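Local coordinates for protein polymeric Immunoglobulin Receptor (Oncorhynchus mykiss, PDB 5F1S) that probably binds polymeric immunoglobulins for mucosal immunity through an ectodomain of two V-set immunoglobulin domains that corresponds to secretory component, at residues 188-194 with 205-211; 10-14 with 134-138; 77-82 with 108-112; 123-129 with 183-188; 30-34 with 62-66. The contacts are given in a common frame with arbitrary orientation. Residue numbers count along the deposited sequence, not the author numbering.

Contact 1 (188-194 with 205-211); sequences RRDTGWY and VYILVTP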
# COMPACT_ATOMS: atom_id res chain seq x y z
N ARG A 188 -14.08 25.67 12.18
CA ARG A 188 -12.73 25.77 12.70
C ARG A 188 -12.54 24.96 13.96
O ARG A 188 -11.42 24.51 14.23
CB ARG A 188 -12.32 27.23 12.91
CG ARG A 188 -11.39 27.65 11.77
CD ARG A 188 -11.10 29.09 11.71
NE ARG A 188 -12.24 29.85 11.22
CZ ARG A 188 -12.19 31.17 11.01
NH1 ARG A 188 -11.07 31.82 11.23
NH2 ARG A 188 -13.27 31.82 10.59
N ARG A 189 -13.61 24.70 14.71
CA ARG A 189 -13.47 23.81 15.85
C ARG A 189 -13.16 22.37 15.44
O ARG A 189 -12.76 21.58 16.30
CB ARG A 189 -14.74 23.82 16.72
CG ARG A 189 -15.94 23.19 16.06
CD ARG A 189 -17.23 23.28 16.92
NE ARG A 189 -18.35 22.76 16.13
CZ ARG A 189 -19.03 23.47 15.22
NH1 ARG A 189 -18.73 24.74 15.00
NH2 ARG A 189 -20.02 22.90 14.54
N ASP A 190 -13.36 21.99 14.18
CA ASP A 190 -13.02 20.62 13.76
C ASP A 190 -11.51 20.36 13.70
O ASP A 190 -11.09 19.19 13.56
CB ASP A 190 -13.60 20.32 12.39
CG ASP A 190 -15.13 20.45 12.34
OD1 ASP A 190 -15.76 20.34 13.40
OD2 ASP A 190 -15.69 20.65 11.24
N THR A 191 -10.68 21.40 13.74
CA THR A 191 -9.23 21.20 13.70
C THR A 191 -8.79 20.23 14.79
O THR A 191 -9.22 20.32 15.95
CB THR A 191 -8.50 22.54 13.84
OG1 THR A 191 -8.74 23.33 12.65
CG2 THR A 191 -7.06 22.31 13.99
N GLY A 192 -7.91 19.30 14.43
CA GLY A 192 -7.29 18.44 15.41
C GLY A 192 -7.09 17.01 14.90
O GLY A 192 -7.20 16.71 13.70
N TRP A 193 -6.79 16.14 15.85
CA TRP A 193 -6.50 14.75 15.59
C TRP A 193 -7.74 13.87 15.65
O TRP A 193 -8.59 14.02 16.54
CB TRP A 193 -5.49 14.24 16.61
CG TRP A 193 -4.08 14.70 16.35
CD1 TRP A 193 -3.38 15.67 17.04
CD2 TRP A 193 -3.21 14.20 15.34
NE1 TRP A 193 -2.13 15.79 16.48
CE2 TRP A 193 -1.99 14.91 15.45
CE3 TRP A 193 -3.33 13.22 14.34
CZ2 TRP A 193 -0.90 14.65 14.60
CZ3 TRP A 193 -2.26 12.98 13.50
CH2 TRP A 193 -1.05 13.69 13.65
N TYR A 194 -7.77 12.91 14.73
CA TYR A 194 -8.86 11.95 14.54
C TYR A 194 -8.27 10.57 14.33
O TYR A 194 -7.07 10.40 14.08
CB TYR A 194 -9.71 12.29 13.31
CG TYR A 194 -10.48 13.58 13.47
CD1 TYR A 194 -11.81 13.55 13.88
CD2 TYR A 194 -9.86 14.82 13.24
CE1 TYR A 194 -12.52 14.72 14.05
CE2 TYR A 194 -10.54 16.01 13.42
CZ TYR A 194 -11.90 15.95 13.81
OH TYR A 194 -12.64 17.08 14.00
N VAL A 205 -5.17 10.76 11.91
CA VAL A 205 -5.35 11.73 10.83
C VAL A 205 -5.54 13.09 11.49
O VAL A 205 -6.32 13.23 12.44
CB VAL A 205 -6.56 11.40 9.94
CG1 VAL A 205 -6.68 12.39 8.76
CG2 VAL A 205 -6.48 9.95 9.44
N TYR A 206 -4.80 14.08 11.00
CA TYR A 206 -4.94 15.46 11.46
C TYR A 206 -5.72 16.27 10.45
O TYR A 206 -5.41 16.21 9.26
CB TYR A 206 -3.56 16.11 11.68
CG TYR A 206 -3.68 17.42 12.45
CD1 TYR A 206 -3.84 18.63 11.79
CD2 TYR A 206 -3.62 17.44 13.85
CE1 TYR A 206 -3.97 19.83 12.48
CE2 TYR A 206 -3.74 18.63 14.55
CZ TYR A 206 -3.90 19.84 13.86
OH TYR A 206 -4.01 21.03 14.54
N ILE A 207 -6.73 17.01 10.92
CA ILE A 207 -7.51 17.92 10.08
C ILE A 207 -7.14 19.34 10.50
O ILE A 207 -7.29 19.70 11.68
CB ILE A 207 -9.02 17.70 10.25
CG1 ILE A 207 -9.43 16.25 9.91
CG2 ILE A 207 -9.81 18.69 9.36
CD1 ILE A 207 -9.11 15.86 8.48
N LEU A 208 -6.69 20.14 9.55
CA LEU A 208 -6.44 21.56 9.81
C LEU A 208 -7.46 22.38 9.05
O LEU A 208 -7.45 22.36 7.82
CB LEU A 208 -5.04 21.94 9.38
CG LEU A 208 -4.71 23.42 9.55
CD1 LEU A 208 -4.79 23.81 10.98
CD2 LEU A 208 -3.33 23.66 8.98
N VAL A 209 -8.29 23.12 9.77
CA VAL A 209 -9.27 23.99 9.15
C VAL A 209 -8.68 25.40 9.15
O VAL A 209 -8.32 25.92 10.21
CB VAL A 209 -10.61 23.97 9.90
CG1 VAL A 209 -11.67 24.82 9.17
CG2 VAL A 209 -11.14 22.53 10.02
N THR A 210 -8.59 25.99 7.98
CA THR A 210 -7.98 27.29 7.86
C THR A 210 -9.06 28.34 7.68
O THR A 210 -10.23 28.02 7.47
CB THR A 210 -7.01 27.30 6.69
OG1 THR A 210 -7.74 27.08 5.48
CG2 THR A 210 -5.95 26.19 6.89
N PRO A 211 -8.72 29.62 7.81
CA PRO A 211 -9.76 30.66 7.79
C PRO A 211 -10.44 30.74 6.44
O PRO A 211 -9.80 30.54 5.39
CB PRO A 211 -8.98 31.95 8.10
CG PRO A 211 -7.74 31.50 8.83
CD PRO A 211 -7.41 30.13 8.25
O HOH W 1 -8.69 25.93 13.25
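Two antiparallel strands, 192-194 and 205-210, form part of a beta hairpin in the second V-set domain, their short axes 4.6 Å apart. G192 and I207 exchange hydrogen bonds (G192 N to I207 O and I207 N to G192 O, both 2.8 Å), and Y194 and V205 do the same. On one face W193, chi1 m, meets Y206, chi1 t: the edge of the tyrosine points at the indole five-membered ring, centroids 4.7 Å apart and planes at 76°, while Y206 CB sits over the six-membered ring. On the other face Y194, also m, lays CD2 3.6 Å from I207 CG1 and sends its OH back to D190 O (2.7 Å), with R148 as a second partner. T191 in its m rotamer places OG1 to accept V209 N at 2.9 Å. G192 has backbone angles that call for glycine. T191 OG1 thus replaces a backbone acceptor and keeps 205-210 bonded beyond strand 192-194, while W193 and Y206 add apolar contact on a partly exposed face.

Contact 2 (10-14 with 134-138); sequences VLEGR and LYSQG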
# COMPACT_ATOMS: atom_id res chain seq x y z
N VAL A 10 3.20 -2.95 2.56
CA VAL A 10 1.95 -3.04 1.84
C VAL A 10 0.93 -3.71 2.73
O VAL A 10 1.25 -4.68 3.42
CB VAL A 10 2.16 -3.82 0.53
CG1 VAL A 10 2.65 -5.22 0.83
CG2 VAL A 10 0.89 -3.90 -0.24
N LEU A 11 -0.31 -3.23 2.68
CA LEU A 11 -1.38 -3.88 3.45
C LEU A 11 -1.76 -5.25 2.89
O LEU A 11 -1.86 -5.44 1.67
CB LEU A 11 -2.62 -3.00 3.45
CG LEU A 11 -2.53 -1.66 4.15
CD1 LEU A 11 -3.71 -0.77 3.84
CD2 LEU A 11 -2.44 -1.88 5.61
N GLU A 12 -2.01 -6.20 3.78
CA GLU A 12 -2.36 -7.56 3.37
C GLU A 12 -3.55 -7.55 2.43
O GLU A 12 -4.54 -6.86 2.66
CB GLU A 12 -2.68 -8.41 4.60
CG GLU A 12 -2.73 -9.89 4.32
CD GLU A 12 -2.96 -10.74 5.58
OE1 GLU A 12 -3.78 -10.30 6.43
OE2 GLU A 12 -2.34 -11.82 5.71
N GLY A 13 -3.41 -8.28 1.33
CA GLY A 13 -4.42 -8.32 0.30
C GLY A 13 -4.12 -7.50 -0.93
O GLY A 13 -4.71 -7.75 -1.97
N ARG A 14 -3.26 -6.49 -0.83
CA ARG A 14 -2.90 -5.65 -1.95
C ARG A 14 -1.81 -6.31 -2.80
O ARG A 14 -1.22 -7.34 -2.46
CB ARG A 14 -2.39 -4.29 -1.46
CG ARG A 14 -3.34 -3.36 -0.62
CD ARG A 14 -4.50 -2.91 -1.37
NE ARG A 14 -5.05 -1.60 -0.93
CZ ARG A 14 -5.75 -1.41 0.20
NH1 ARG A 14 -5.94 -2.39 1.07
NH2 ARG A 14 -6.27 -0.24 0.47
N LEU A 134 -7.34 3.36 4.36
CA LEU A 134 -7.10 2.07 3.73
C LEU A 134 -7.03 0.98 4.78
O LEU A 134 -6.62 1.22 5.92
CB LEU A 134 -5.78 2.09 2.97
CG LEU A 134 -5.59 3.30 2.06
CD1 LEU A 134 -4.18 3.21 1.46
CD2 LEU A 134 -6.61 3.28 0.95
N TYR A 135 -7.45 -0.23 4.41
CA TYR A 135 -7.36 -1.31 5.38
C TYR A 135 -7.05 -2.64 4.73
O TYR A 135 -7.30 -2.84 3.54
CB TYR A 135 -8.65 -1.42 6.20
CG TYR A 135 -9.87 -1.67 5.41
CD1 TYR A 135 -10.20 -2.96 5.00
CD2 TYR A 135 -10.70 -0.66 5.06
CE1 TYR A 135 -11.34 -3.20 4.28
CE2 TYR A 135 -11.86 -0.88 4.33
CZ TYR A 135 -12.17 -2.17 3.96
OH TYR A 135 -13.31 -2.40 3.24
N SER A 136 -6.43 -3.53 5.51
CA SER A 136 -6.00 -4.83 5.03
C SER A 136 -7.16 -5.82 5.05
O SER A 136 -8.24 -5.57 5.64
CB SER A 136 -4.85 -5.37 5.87
OG SER A 136 -5.25 -5.60 7.21
N GLN A 137 -6.91 -6.98 4.43
CA GLN A 137 -8.02 -7.86 4.03
C GLN A 137 -8.84 -8.34 5.20
O GLN A 137 -10.04 -8.60 5.06
CB GLN A 137 -7.52 -9.09 3.25
CG GLN A 137 -6.67 -9.97 4.10
CD GLN A 137 -5.95 -11.07 3.32
OE1 GLN A 137 -5.71 -10.94 2.12
NE2 GLN A 137 -5.56 -12.14 4.03
N GLY A 138 -8.22 -8.46 6.36
CA GLY A 138 -8.93 -8.99 7.50
C GLY A 138 -9.96 -8.07 8.09
O GLY A 138 -10.67 -8.49 9.00
O HOH W 2 -5.48 -8.30 7.43
O HOH W 3 -6.26 -12.26 7.03
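L134 opens 134-138 by packing its CB against L11 CD1 (3.6 Å), with R14 NH2 3.5 Å from the same CB. Next, Y135 turns its side chain away and offers its backbone instead: R14 NH1 donates to Y135 O at 2.9 Å, while R14 NH2 is held by K177 O. S136 lies beside E12, its CA 3.4 Å from E12 O, and its OG, also hydrogen-bonded to G113 N, shares water 2 with E12 OE1. At Q137 the backbone makes the second direct hydrogen bond, N to E12 O at 3.0 Å; its side chain runs along the E12 carboxylate, and water 3 joins Q137 NE2 to E12 OE1. Q137 NE2 also reaches Q81, and E12 OE1 reaches Q112. G138 adds its N to water 2. The type II turn from L11 to R14 presents this surface, and G13 fits it tightly: its backbone angles call for glycine, and a CB would crowd Q137 CB. The contact is an interface between the two V-set domains. Strand 8-11 borders strand 103-111 in the first domain, strand 129-135 lies between 114-116 and 178-183 in the second, and S115 of strand 114-116 touches both L11 and L134.

Contact 3 (77-82 with 108-112); sequences MTELQK and INVIQ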
# COMPACT_ATOMS: atom_id res chain seq x y z
N MET A 77 3.32 -9.15 -7.73
CA MET A 77 2.90 -10.11 -6.74
C MET A 77 1.53 -9.65 -6.26
O MET A 77 1.35 -8.49 -5.87
CB MET A 77 3.89 -10.23 -5.56
CG MET A 77 5.28 -10.69 -5.99
SD MET A 77 6.35 -10.83 -4.53
CE MET A 77 5.76 -12.32 -3.99
N THR A 78 0.56 -10.55 -6.31
CA THR A 78 -0.82 -10.18 -6.02
C THR A 78 -1.30 -10.78 -4.71
O THR A 78 -0.80 -11.81 -4.21
CB THR A 78 -1.76 -10.62 -7.17
OG1 THR A 78 -1.72 -12.05 -7.28
CG2 THR A 78 -1.33 -9.98 -8.52
N GLU A 79 -2.30 -10.12 -4.14
CA GLU A 79 -3.00 -10.65 -2.97
C GLU A 79 -2.00 -11.08 -1.90
O GLU A 79 -2.04 -12.18 -1.35
CB GLU A 79 -3.90 -11.83 -3.35
CG GLU A 79 -4.75 -11.63 -4.60
CD GLU A 79 -6.15 -11.16 -4.32
OE1 GLU A 79 -6.44 -10.77 -3.16
OE2 GLU A 79 -6.98 -11.18 -5.26
N LEU A 80 -1.08 -10.17 -1.57
CA LEU A 80 -0.00 -10.53 -0.66
C LEU A 80 -0.54 -10.87 0.71
O LEU A 80 -1.40 -10.16 1.25
CB LEU A 80 0.99 -9.38 -0.55
CG LEU A 80 1.91 -9.29 -1.76
CD1 LEU A 80 2.59 -7.93 -1.79
CD2 LEU A 80 2.98 -10.40 -1.70
N GLN A 81 0.02 -11.91 1.31
CA GLN A 81 -0.34 -12.37 2.64
C GLN A 81 0.76 -12.04 3.63
O GLN A 81 1.93 -11.88 3.28
CB GLN A 81 -0.60 -13.88 2.60
CG GLN A 81 -1.71 -14.26 1.63
CD GLN A 81 -3.02 -13.63 1.97
OE1 GLN A 81 -3.64 -14.00 2.95
NE2 GLN A 81 -3.45 -12.69 1.16
N LYS A 82 0.41 -11.99 4.92
CA LYS A 82 1.43 -11.63 5.90
C LYS A 82 2.63 -12.57 5.80
O LYS A 82 3.79 -12.16 5.95
CB LYS A 82 0.84 -11.67 7.30
CG LYS A 82 1.84 -11.15 8.33
CD LYS A 82 1.29 -11.04 9.72
CE LYS A 82 2.40 -10.49 10.66
NZ LYS A 82 1.94 -10.37 12.06
N ILE A 108 9.99 -6.80 1.57
CA ILE A 108 8.56 -6.53 1.48
C ILE A 108 7.94 -6.88 2.84
O ILE A 108 8.08 -8.01 3.31
CB ILE A 108 7.88 -7.34 0.36
CG1 ILE A 108 8.52 -7.04 -0.98
CG2 ILE A 108 6.40 -7.04 0.33
CD1 ILE A 108 7.96 -7.92 -2.20
N ASN A 109 7.30 -5.91 3.47
CA ASN A 109 6.65 -6.12 4.77
C ASN A 109 5.15 -6.03 4.53
O ASN A 109 4.65 -4.97 4.15
CB ASN A 109 7.11 -5.06 5.77
CG ASN A 109 6.57 -5.32 7.16
OD1 ASN A 109 6.29 -6.47 7.53
ND2 ASN A 109 6.41 -4.25 7.94
N VAL A 110 4.45 -7.14 4.71
CA VAL A 110 3.02 -7.20 4.46
C VAL A 110 2.33 -7.04 5.80
O VAL A 110 2.50 -7.87 6.70
CB VAL A 110 2.61 -8.51 3.79
CG1 VAL A 110 1.11 -8.46 3.44
CG2 VAL A 110 3.39 -8.73 2.53
N ILE A 111 1.54 -5.98 5.93
CA ILE A 111 1.07 -5.57 7.25
C ILE A 111 -0.43 -5.74 7.37
O ILE A 111 -1.20 -5.58 6.41
CB ILE A 111 1.48 -4.11 7.55
CG1 ILE A 111 0.99 -3.18 6.51
CG2 ILE A 111 3.01 -4.01 7.58
CD1 ILE A 111 1.42 -1.70 6.78
N GLN A 112 -0.86 -5.97 8.60
CA GLN A 112 -2.28 -6.04 8.93
C GLN A 112 -2.67 -4.81 9.74
O GLN A 112 -1.99 -4.48 10.72
CB GLN A 112 -2.57 -7.31 9.70
CG GLN A 112 -2.14 -8.58 8.95
CD GLN A 112 -2.37 -9.83 9.76
OE1 GLN A 112 -2.03 -9.89 10.95
NE2 GLN A 112 -2.90 -10.86 9.11
O HOH W 4 -0.05 -8.57 12.14
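V110 is the main bump here, losing 94 Å² to the loop that passes over it. Its CB lies 3.5 Å from Q81 O and its CG1 3.7 Å from L80 O, so the isopropyl group fits under the backbone of the bend, while L80 CB comes down to 4.0 Å from V110 CG2. L80 also leans toward I108, a looser approach of 4.5 Å from CD1 to CG2, and M77 SD meets I108 CD1 at 4.1 Å. In immunoglobulin terms, the loop leaving strand 72-77 crosses from one sheet of the V-set sandwich to the other, where strand 86-92 begins, and closes the end of the core over strand 103-111. V10 and V16 fill in around L80. Farther out, K82 is fully extended, all four chi angles t, with CG 3.7 Å from V110 O and CD 3.7 Å from Q112 OE1. Water 4 bridges its NZ to Q112 OE1, 2.7 Å from each, whereas Q112 NE2 turns to E12.

Contact 4 (123-129 with 183-188); sequences GEEGTSV and LKGLAR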
# COMPACT_ATOMS: atom_id res chain seq x y z
N GLY A 123 -8.23 22.27 4.87
CA GLY A 123 -9.20 22.95 4.03
C GLY A 123 -9.74 24.18 4.72
O GLY A 123 -9.75 24.29 5.95
N GLU A 124 -10.23 25.10 3.90
CA GLU A 124 -10.82 26.32 4.41
C GLU A 124 -12.13 26.02 5.11
O GLU A 124 -12.88 25.14 4.68
CB GLU A 124 -11.11 27.30 3.27
CG GLU A 124 -9.90 27.90 2.66
CD GLU A 124 -10.21 29.16 1.88
OE1 GLU A 124 -11.42 29.54 1.77
OE2 GLU A 124 -9.23 29.75 1.39
N GLU A 125 -12.39 26.76 6.18
CA GLU A 125 -13.69 26.71 6.82
C GLU A 125 -14.79 26.87 5.78
O GLU A 125 -14.69 27.68 4.86
CB GLU A 125 -13.78 27.81 7.86
CG GLU A 125 -15.09 27.90 8.54
CD GLU A 125 -14.98 28.75 9.76
OE1 GLU A 125 -14.67 28.21 10.85
OE2 GLU A 125 -15.19 29.96 9.62
N GLY A 126 -15.82 26.04 5.91
CA GLY A 126 -16.95 26.05 5.00
C GLY A 126 -16.80 25.20 3.76
O GLY A 126 -17.76 25.10 2.98
N THR A 127 -15.65 24.57 3.55
CA THR A 127 -15.46 23.70 2.41
C THR A 127 -15.44 22.24 2.86
O THR A 127 -15.52 21.95 4.06
CB THR A 127 -14.16 24.05 1.68
OG1 THR A 127 -13.05 23.64 2.49
CG2 THR A 127 -14.08 25.57 1.44
N SER A 128 -15.36 21.34 1.88
CA SER A 128 -15.41 19.90 2.14
C SER A 128 -14.04 19.30 1.92
O SER A 128 -13.31 19.71 1.02
CB SER A 128 -16.39 19.16 1.22
OG SER A 128 -17.70 19.60 1.49
N VAL A 129 -13.72 18.28 2.72
CA VAL A 129 -12.51 17.49 2.50
C VAL A 129 -12.85 16.02 2.68
O VAL A 129 -13.84 15.67 3.33
CB VAL A 129 -11.35 17.89 3.43
CG1 VAL A 129 -10.93 19.30 3.11
CG2 VAL A 129 -11.76 17.79 4.90
N LEU A 183 -15.84 15.09 5.26
CA LEU A 183 -16.24 16.17 6.16
C LEU A 183 -16.87 17.25 5.29
O LEU A 183 -16.18 17.87 4.48
CB LEU A 183 -15.03 16.70 6.93
CG LEU A 183 -14.18 15.58 7.55
CD1 LEU A 183 -13.03 16.15 8.38
CD2 LEU A 183 -14.98 14.75 8.42
N LYS A 184 -18.19 17.41 5.40
CA LYS A 184 -18.95 18.08 4.36
C LYS A 184 -18.83 19.59 4.43
O LYS A 184 -18.86 20.26 3.38
CB LYS A 184 -20.42 17.66 4.46
CG LYS A 184 -20.73 16.45 3.62
CD LYS A 184 -21.70 15.49 4.30
CE LYS A 184 -23.11 15.92 4.19
NZ LYS A 184 -24.02 14.74 4.30
N GLY A 185 -18.68 20.15 5.63
CA GLY A 185 -18.54 21.59 5.75
C GLY A 185 -17.76 21.98 6.99
O GLY A 185 -18.31 22.13 8.08
N LEU A 186 -16.46 22.16 6.80
CA LEU A 186 -15.54 22.30 7.93
C LEU A 186 -15.86 23.52 8.77
O LEU A 186 -16.14 24.59 8.25
CB LEU A 186 -14.10 22.40 7.41
CG LEU A 186 -13.54 21.12 6.75
CD1 LEU A 186 -12.32 21.43 5.95
CD2 LEU A 186 -13.21 20.02 7.78
N ALA A 187 -15.80 23.35 10.08
CA ALA A 187 -15.83 24.45 11.03
C ALA A 187 -14.49 24.48 11.74
O ALA A 187 -13.82 23.46 11.89
CB ALA A 187 -16.97 24.27 12.03
N ARG A 188 -14.08 25.67 12.18
CA ARG A 188 -12.73 25.77 12.70
C ARG A 188 -12.54 24.96 13.96
O ARG A 188 -11.42 24.51 14.23
CB ARG A 188 -12.32 27.23 12.91
CG ARG A 188 -11.39 27.65 11.77
CD ARG A 188 -11.10 29.09 11.71
NE ARG A 188 -12.24 29.85 11.22
CZ ARG A 188 -12.19 31.17 11.01
NH1 ARG A 188 -11.07 31.82 11.23
NH2 ARG A 188 -13.27 31.82 10.59
O HOH W 5 -19.16 22.66 2.00
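This is a largely polar surface contact, built on backbone pairing, where the bend between strands 120-124 and 129-135 lies along the loop after strand 178-183. V129 and L183 form an antiparallel hydrogen-bonded pair, with V129 N to L183 O at 3.1 Å and L183 N to V129 O at 2.8 Å. The pairing carries on into the loop: L186 N donates to T127 O (2.9 Å) and G126 N to L186 O (2.8 Å). Between the V129-L183 pair and the first of these, S128 OG donates to K184 O at a very short 2.3 Å, and water 5 links that carbonyl to G126 O. At the far end E125 grips R188 twice over, OE1 taking R188 NE at 3.0 Å and OE2 taking NH2 at 2.8 Å in a salt bridge, while OE1 also receives R188 N at 2.9 Å. L186 is the apolar piece, its CD1 3.8 Å from V129 CG1 and packed close to G123, where a CB would crowd L186 CD1 and clash with V129 CG1. A type II turn from E124 to T127 shapes the bend. Bend and loop each cross between the sheets, and their pairing closes one end of the V-set sandwich.

Contact 5 (30-34 with 62-66); sequences VKYWC and VVMFD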
# COMPACT_ATOMS: atom_id res chain seq x y z
N VAL A 30 17.77 -14.69 -19.40
CA VAL A 30 16.58 -15.01 -18.62
C VAL A 30 16.59 -14.19 -17.33
O VAL A 30 17.64 -14.03 -16.69
CB VAL A 30 16.51 -16.51 -18.33
CG1 VAL A 30 15.33 -16.85 -17.42
CG2 VAL A 30 16.47 -17.28 -19.67
N LYS A 31 15.44 -13.65 -16.98
CA LYS A 31 15.28 -12.89 -15.74
C LYS A 31 14.52 -13.74 -14.73
O LYS A 31 13.68 -14.58 -15.10
CB LYS A 31 14.51 -11.58 -15.99
CG LYS A 31 15.00 -10.76 -17.20
CD LYS A 31 16.53 -10.51 -17.12
CE LYS A 31 16.96 -9.44 -18.17
NZ LYS A 31 16.66 -9.87 -19.59
N TYR A 32 14.79 -13.52 -13.45
CA TYR A 32 14.11 -14.30 -12.44
C TYR A 32 13.88 -13.46 -11.18
O TYR A 32 14.45 -12.38 -11.01
CB TYR A 32 14.86 -15.61 -12.12
CG TYR A 32 16.21 -15.47 -11.47
CD1 TYR A 32 16.34 -15.57 -10.11
CD2 TYR A 32 17.36 -15.27 -12.24
CE1 TYR A 32 17.62 -15.46 -9.50
CE2 TYR A 32 18.62 -15.14 -11.64
CZ TYR A 32 18.73 -15.26 -10.28
OH TYR A 32 19.95 -15.14 -9.68
N TRP A 33 12.98 -13.96 -10.35
CA TRP A 33 12.56 -13.34 -9.09
C TRP A 33 12.68 -14.40 -8.02
O TRP A 33 12.09 -15.48 -8.15
CB TRP A 33 11.14 -12.83 -9.21
CG TRP A 33 10.54 -12.19 -8.03
CD1 TRP A 33 9.50 -12.66 -7.27
CD2 TRP A 33 10.90 -10.92 -7.49
NE1 TRP A 33 9.20 -11.76 -6.29
CE2 TRP A 33 10.00 -10.66 -6.43
CE3 TRP A 33 11.85 -9.97 -7.83
CZ2 TRP A 33 10.08 -9.50 -5.67
CZ3 TRP A 33 11.91 -8.80 -7.09
CH2 TRP A 33 11.03 -8.58 -6.01
N CYS A 34 13.46 -14.10 -6.97
CA CYS A 34 13.91 -15.07 -5.97
C CYS A 34 13.42 -14.59 -4.59
O CYS A 34 13.35 -13.40 -4.35
CB CYS A 34 15.48 -15.17 -5.95
SG CYS A 34 16.06 -16.90 -5.98
N VAL A 62 2.30 -14.75 -8.86
CA VAL A 62 3.37 -13.85 -9.29
C VAL A 62 3.37 -13.82 -10.82
O VAL A 62 2.98 -14.80 -11.48
CB VAL A 62 4.73 -14.33 -8.74
CG1 VAL A 62 5.07 -15.70 -9.31
CG2 VAL A 62 5.82 -13.36 -9.06
N VAL A 63 3.70 -12.68 -11.38
CA VAL A 63 3.77 -12.47 -12.83
C VAL A 63 5.07 -11.75 -13.14
O VAL A 63 5.47 -10.86 -12.39
CB VAL A 63 2.59 -11.61 -13.35
CG1 VAL A 63 2.62 -11.58 -14.87
CG2 VAL A 63 1.28 -12.16 -12.92
N MET A 64 5.72 -12.14 -14.24
CA MET A 64 6.96 -11.54 -14.71
C MET A 64 6.75 -11.01 -16.12
O MET A 64 6.13 -11.68 -16.94
CB MET A 64 8.08 -12.63 -14.71
CG MET A 64 9.23 -12.45 -15.66
SD MET A 64 10.42 -11.38 -14.91
CE MET A 64 11.16 -12.37 -13.56
N PHE A 65 7.26 -9.82 -16.41
CA PHE A 65 7.25 -9.28 -17.75
C PHE A 65 8.60 -8.62 -18.01
O PHE A 65 8.87 -7.53 -17.48
CB PHE A 65 6.14 -8.25 -17.95
CG PHE A 65 6.22 -7.50 -19.25
CD1 PHE A 65 6.37 -8.20 -20.44
CD2 PHE A 65 6.10 -6.13 -19.31
CE1 PHE A 65 6.40 -7.53 -21.66
CE2 PHE A 65 6.12 -5.45 -20.56
CZ PHE A 65 6.32 -6.17 -21.72
N ASP A 66 9.43 -9.25 -18.82
CA ASP A 66 10.70 -8.64 -19.23
C ASP A 66 10.51 -7.82 -20.48
O ASP A 66 9.95 -8.32 -21.49
CB ASP A 66 11.77 -9.73 -19.44
CG ASP A 66 13.16 -9.15 -19.72
OD1 ASP A 66 13.46 -8.01 -19.28
OD2 ASP A 66 13.96 -9.87 -20.36
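K31 points into the gap between the two strands and bends at chi1, chi2 and chi4 (all m), bringing NZ to 2.8 Å from D66 OD2 in a salt bridge. The ammonium group is also held by the backbone oxygens of Y26 and Y29, and D66 OD1 goes to Y22 OH. At Y32 the side chain leaves on the other side, so its backbone faces M64: CE of the methionine lies 3.7 Å from Y32 CA and 3.7 Å from K31 O. These strands belong to opposite sheets of the V-set sandwich, 31-35 to one and 62-67 to the other, and their short axes come no closer than 8.4 Å; side chains alone fill the space. W33 points inward again. Its CB is 4.4 Å from M64 CE and its CD1 4.2 Å from V62 CG2, while Y88 of strand 86-92 meets the indole ring with planes at about 15°. One residue on, C34 forms a disulfide with C42, tying strand 31-35 to the residue just before strand 43-47.

Contacts 3 and 5 lie in the first V-set domain and contacts 1 and 4 in the second; contact 2 joins the two domains. Contacts 2 and 3 have centres about 7 Å apart and share backbone pairing, G13 N to L80 O and E12 N to I111 O, both 2.8 Å, so the interdomain turn rests directly on the loop of contact 3. That loop reaches contact 5, centres about 18 Å apart, through M77 SD, 3.5 Å from W33 NE1. At the far end contacts 1 and 4 share R188, and T210 O to E125 N (2.8 Å) fastens strand 201-210 to the bend. Contacts 4 and 5 lie about 47 Å apart between centres, on opposite sides of the chain's centre.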